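Local coordinates for protein dihydropteridine reductase (Caenorhabditis elegans, PDB 1OOE) that probably reduces quinonoid dihydrobiopterin to tetrahydrobiopterin with NADH or NADPH, working as a homodimer of the short-chain dehydrogenase/reductase family, at residues Val6-Gly11 with Gly75-Ala80; Leu125-Ala130 with Ser168-Ile173. One frame throughout, in Å; residues are numbered along the deposited sequence.

Both contacts are buried pairs of neighbouring parallel strands in one Rossmann-type sheet, and their centres lie about 11 Å apart. Strands 73-78 and 123-128 are themselves neighbours, so contact 1 passes directly into contact 2: Val76 O probably accepts a bond from Gln126 N, and Cys78 O is hydrogen-bonded to Thr128 OG1. Contact 1 carries mostly aliphatic and aromatic groups and runs out into the glycine-rich turn. Contact 2 brings an amide and two hydroxyls into the strands, and its end at 129-130 meets the helix bearing Tyr143 and Lys147. Neither contact is touched by the other subunit.

Contact 1 (Val6-Gly11 with Gly75-Ala80); sequences VIVYGG and GVFCVA
Strands 6-9 and 75-78 run side by side and parallel, their axes 4.8 Å apart at closest and 11° from exact alignment. Hydrogen bonds pass back and forth in the parallel ladder: Ile7 N gives to Gly75 O, Phe77 N to Ile7 O, Tyr9 N to Phe77 O and Val79 N to Tyr9 O. The bond from Phe77 N to Ile7 O is the straightest, 2.8 Å long with 172° at the hydrogen. On the face carrying Val6, Val8 and Phe77, the phenylalanine has CG anti to its carbonyl carbon, which sends the ring back along the ladder. Its CE2 meets Val6 CB at 3.9 Å, the two side chains crossing obliquely, while Val8 CG2 comes up to the ring edge, 4.3 Å from Phe77 CD2. Gly75 C lies over one face of that ring, toward the rim. The other face of the sheet holds Ile7, Val76, Tyr9 and Cys78. Tyr9 has CG anti to its backbone N, and Cys78 SG approaches the ring obliquely, 4.6 Å from its centroid, as a sulfur-aromatic contact. Farther along, Ala80 CB packs 4.0 Å from Tyr9 CD1. At Gly10 the chain leaves the strand at phi 110°, where a CB would press on the preceding carbonyl O and on Ala80 N; Gly10 CA passes 4.1 Å from Ala80 CB. Gly11, next in the chain, opens a GxGxxG pattern consistent with the dinucleotide-binding turn of the Rossmann fold. Strand 28-34 flanks 6-9 and strand 123-128 flanks 75-78; helix 14-25 covers the Val6 and Phe77 face with Phe23 and Ile19, and helix 93-118 covers Tyr9 and Cys78 with Ser107, Ile110 and Ala111.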
loop_
_atom_site.group_PDB
_atom_site.type_symbol
_atom_site.label_atom_id
_atom_site.label_comp_id
_atom_site.label_asym_id
_atom_site.label_seq_id
_atom_site.Cartn_x
_atom_site.Cartn_y
_atom_site.Cartn_z
ATOM N N VAL A 6 0.937 28.171 0.275
ATOM C CA VAL A 6 0.502 26.804 0.017
ATOM C C VAL A 6 1.592 26.045 -0.729
ATOM O O VAL A 6 2.404 26.632 -1.450
ATOM C CB VAL A 6 -0.816 26.743 -0.815
ATOM C CG1 VAL A 6 -1.965 27.355 -0.025
ATOM C CG2 VAL A 6 -0.637 27.457 -2.140
ATOM N N ILE A 7 1.617 24.734 -0.527
ATOM C CA ILE A 7 2.580 23.859 -1.181
ATOM C C ILE A 7 1.843 22.979 -2.181
ATOM O O ILE A 7 0.808 22.396 -1.857
ATOM C CB ILE A 7 3.283 22.940 -0.155
ATOM C CG1 ILE A 7 4.186 23.772 0.760
ATOM C CG2 ILE A 7 4.068 21.840 -0.876
ATOM C CD1 ILE A 7 4.788 22.972 1.899
ATOM N N VAL A 8 2.363 22.905 -3.403
ATOM C CA VAL A 8 1.771 22.062 -4.435
ATOM C C VAL A 8 2.833 21.043 -4.816
ATOM O O VAL A 8 3.841 21.380 -5.440
ATOM C CB VAL A 8 1.373 22.867 -5.702
ATOM C CG1 VAL A 8 0.810 21.916 -6.762
ATOM C CG2 VAL A 8 0.332 23.921 -5.354
ATOM N N TYR A 9 2.604 19.799 -4.407
ATOM C CA TYR A 9 3.511 18.694 -4.681
ATOM C C TYR A 9 2.994 18.100 -5.989
ATOM O O TYR A 9 1.963 17.424 -6.007
ATOM C CB TYR A 9 3.409 17.679 -3.536
ATOM C CG TYR A 9 4.569 16.717 -3.383
ATOM C CD1 TYR A 9 5.126 16.071 -4.485
ATOM C CD2 TYR A 9 5.066 16.405 -2.116
ATOM C CE1 TYR A 9 6.150 15.128 -4.327
ATOM C CE2 TYR A 9 6.081 15.472 -1.947
ATOM C CZ TYR A 9 6.618 14.835 -3.051
ATOM O OH TYR A 9 7.605 13.894 -2.870
ATOM N N GLY A 10 3.708 18.380 -7.077
ATOM C CA GLY A 10 3.309 17.911 -8.397
ATOM C C GLY A 10 2.842 19.096 -9.232
ATOM O O GLY A 10 1.956 18.969 -10.080
ATOM N N GLY A 11 3.456 20.252 -8.992
ATOM C CA GLY A 11 3.090 21.473 -9.696
ATOM C C GLY A 11 3.383 21.554 -11.183
ATOM O O GLY A 11 3.018 22.542 -11.831
ATOM N N GLY A 75 -2.042 25.208 3.435
ATOM C CA GLY A 75 -2.403 23.947 2.813
ATOM C C GLY A 75 -1.250 23.280 2.091
ATOM O O GLY A 75 -0.300 23.936 1.657
ATOM N N VAL A 76 -1.332 21.956 2.002
ATOM C CA VAL A 76 -0.347 21.134 1.303
ATOM C C VAL A 76 -1.214 20.300 0.361
ATOM O O VAL A 76 -2.073 19.547 0.813
ATOM C CB VAL A 76 0.415 20.200 2.282
ATOM C CG1 VAL A 76 1.348 19.271 1.507
ATOM C CG2 VAL A 76 1.222 21.034 3.273
ATOM N N PHE A 77 -1.012 20.465 -0.942
ATOM C CA PHE A 77 -1.805 19.740 -1.930
ATOM C C PHE A 77 -0.909 18.806 -2.731
ATOM O O PHE A 77 -0.019 19.260 -3.443
ATOM C CB PHE A 77 -2.494 20.729 -2.877
ATOM C CG PHE A 77 -3.157 21.892 -2.178
ATOM C CD1 PHE A 77 -3.960 21.692 -1.056
ATOM C CD2 PHE A 77 -2.987 23.188 -2.658
ATOM C CE1 PHE A 77 -4.584 22.767 -0.423
ATOM C CE2 PHE A 77 -3.607 24.271 -2.034
ATOM C CZ PHE A 77 -4.407 24.061 -0.914
ATOM N N CYS A 78 -1.153 17.502 -2.616
ATOM C CA CYS A 78 -0.344 16.512 -3.322
ATOM C C CYS A 78 -1.107 15.863 -4.471
ATOM O O CYS A 78 -2.063 15.121 -4.247
ATOM C CB CYS A 78 0.123 15.431 -2.346
ATOM S SG CYS A 78 1.300 14.251 -3.052
ATOM N N VAL A 79 -0.671 16.144 -5.696
ATOM C CA VAL A 79 -1.308 15.598 -6.893
ATOM C C VAL A 79 -0.292 14.933 -7.823
ATOM O O VAL A 79 -0.546 14.764 -9.020
ATOM C CB VAL A 79 -2.053 16.710 -7.672
ATOM C CG1 VAL A 79 -3.235 17.208 -6.850
ATOM C CG2 VAL A 79 -1.100 17.866 -7.990
ATOM N N ALA A 80 0.847 14.535 -7.264
ATOM C CA ALA A 80 1.909 13.903 -8.044
ATOM C C ALA A 80 1.630 12.443 -8.402
ATOM O O ALA A 80 0.834 11.773 -7.749
ATOM C CB ALA A 80 3.223 13.997 -7.282
#

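Contact 2 (Leu125-Ala130 with Ser168-Ile173); sequences LQLTGA and SAVLTI
Leu127 O is gripped by one backbone hydrogen bond, one weak side-chain hydrogen bond and a CA-H...O contact. Ile173 N reaches Leu127 O at 3.0 Å, Gln126 NE2 adds a weak 3.0 Å bond to it from the same strand, and Thr172 CA lies 3.2 Å away. The amide of Gln126 gets there because CG stands anti to the backbone N and the chain then bends at chi2 (-94°), so that the Gln126 and Ile173 side chains cross obliquely, Gln126 NE2 3.8 Å from Ile173 CD1. The rest of the parallel ladder is regular: Leu125 N gives to Ala169 O, Leu171 N to Leu125 O, Leu127 N to Leu171 O, and Gly129 N to Ile173 O just beyond the strand. On the opposite face from Gln126, Leu125 and Val170 lie side by side and point the same way, Leu125 CD2 and Val170 CG2 3.9 Å apart. Next along, Thr172 splits its two branches. Thr172 OG1 packs 3.6 Å from Leu127 CB but finds its hydrogen bond in Thr154 OG1 of helix 141-158; Thr172 CG2, anti to the backbone N, presses 3.4 Å from Gly129 N. Gly129 has no CB, and one would run into that methyl. Lys147 NZ binds Thr128 O and Gly129 O, and Ala130 packs on Tyr143. Tyr143 and Lys147 have the Tyr-x-x-x-Lys spacing of the family's catalytic pair, so the polar bonding at this strand end is consistent with fixing the lysine beside the active site, while farther back Leu125 and Leu127 pack on Val170 against helix 141-158.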
loop_
_atom_site.group_PDB
_atom_site.type_symbol
_atom_site.label_atom_id
_atom_site.label_comp_id
_atom_site.label_asym_id
_atom_site.label_seq_id
_atom_site.Cartn_x
_atom_site.Cartn_y
_atom_site.Cartn_z
ATOM N N LEU A 125 -4.682 19.383 4.345
ATOM C CA LEU A 125 -3.758 18.510 3.627
ATOM C C LEU A 125 -4.652 17.758 2.643
ATOM O O LEU A 125 -5.644 17.146 3.045
ATOM C CB LEU A 125 -3.073 17.496 4.552
ATOM C CG LEU A 125 -2.386 16.326 3.818
ATOM C CD1 LEU A 125 -1.198 16.836 3.005
ATOM C CD2 LEU A 125 -1.927 15.278 4.827
ATOM N N GLN A 126 -4.328 17.832 1.358
ATOM C CA GLN A 126 -5.110 17.124 0.348
ATOM C C GLN A 126 -4.219 16.120 -0.366
ATOM O O GLN A 126 -3.092 16.434 -0.750
ATOM C CB GLN A 126 -5.714 18.115 -0.653
ATOM C CG GLN A 126 -6.314 17.474 -1.903
ATOM C CD GLN A 126 -5.324 17.422 -3.049
ATOM O OE1 GLN A 126 -4.645 18.411 -3.332
ATOM N NE2 GLN A 126 -5.241 16.274 -3.726
ATOM N N LEU A 127 -4.727 14.901 -0.511
ATOM C CA LEU A 127 -3.997 13.832 -1.180
ATOM C C LEU A 127 -4.832 13.348 -2.355
ATOM O O LEU A 127 -6.021 13.659 -2.463
ATOM C CB LEU A 127 -3.745 12.662 -0.221
ATOM C CG LEU A 127 -2.995 12.954 1.082
ATOM C CD1 LEU A 127 -2.906 11.678 1.901
ATOM C CD2 LEU A 127 -1.600 13.505 0.780
ATOM N N THR A 128 -4.211 12.573 -3.231
ATOM C CA THR A 128 -4.919 12.059 -4.390
ATOM C C THR A 128 -5.002 10.543 -4.337
ATOM O O THR A 128 -3.981 9.860 -4.325
ATOM C CB THR A 128 -4.226 12.499 -5.687
ATOM O OG1 THR A 128 -4.171 13.932 -5.734
ATOM C CG2 THR A 128 -5.002 11.998 -6.901
ATOM N N GLY A 129 -6.227 10.026 -4.291
ATOM C CA GLY A 129 -6.429 8.589 -4.241
ATOM C C GLY A 129 -6.762 8.059 -5.622
ATOM O O GLY A 129 -6.208 8.526 -6.611
ATOM N N ALA A 130 -7.670 7.087 -5.689
ATOM C CA ALA A 130 -8.078 6.517 -6.970
ATOM C C ALA A 130 -9.415 5.789 -6.839
ATOM O O ALA A 130 -9.537 4.821 -6.088
ATOM C CB ALA A 130 -7.006 5.558 -7.480
ATOM N N SER A 168 -6.860 20.453 12.093
ATOM C CA SER A 168 -6.587 20.325 10.662
ATOM C C SER A 168 -7.402 19.183 10.069
ATOM O O SER A 168 -7.966 18.363 10.795
ATOM C CB SER A 168 -5.096 20.070 10.413
ATOM O OG SER A 168 -4.684 18.830 10.962
ATOM N N ALA A 169 -7.459 19.132 8.744
ATOM C CA ALA A 169 -8.206 18.077 8.071
ATOM C C ALA A 169 -7.411 17.531 6.901
ATOM O O ALA A 169 -6.590 18.237 6.315
ATOM C CB ALA A 169 -9.545 18.617 7.569
ATOM N N VAL A 170 -7.645 16.261 6.587
ATOM C CA VAL A 170 -7.012 15.624 5.439
ATOM C C VAL A 170 -8.170 15.192 4.537
ATOM O O VAL A 170 -9.150 14.606 5.010
ATOM C CB VAL A 170 -6.147 14.394 5.844
ATOM C CG1 VAL A 170 -6.981 13.379 6.603
ATOM C CG2 VAL A 170 -5.537 13.764 4.604
ATOM N N LEU A 171 -8.080 15.535 3.254
ATOM C CA LEU A 171 -9.115 15.186 2.280
ATOM C C LEU A 171 -8.428 14.525 1.090
ATOM O O LEU A 171 -7.394 15.000 0.624
ATOM C CB LEU A 171 -9.875 16.440 1.824
ATOM C CG LEU A 171 -10.653 17.195 2.908
ATOM C CD1 LEU A 171 -11.337 18.409 2.292
ATOM C CD2 LEU A 171 -11.678 16.267 3.557
ATOM N N THR A 172 -9.002 13.428 0.600
ATOM C CA THR A 172 -8.408 12.693 -0.516
ATOM C C THR A 172 -9.385 12.632 -1.693
ATOM O O THR A 172 -10.475 12.081 -1.574
ATOM C CB THR A 172 -8.007 11.273 -0.046
ATOM O OG1 THR A 172 -6.941 11.381 0.910
ATOM C CG2 THR A 172 -7.537 10.416 -1.211
ATOM N N ILE A 173 -8.991 13.214 -2.826
ATOM C CA ILE A 173 -9.863 13.252 -4.000
ATOM C C ILE A 173 -9.728 12.054 -4.935
ATOM O O ILE A 173 -8.649 11.489 -5.090
ATOM C CB ILE A 173 -9.640 14.546 -4.822
ATOM C CG1 ILE A 173 -8.218 14.589 -5.386
ATOM C CG2 ILE A 173 -9.881 15.768 -3.940
ATOM C CD1 ILE A 173 -7.957 15.779 -6.300
#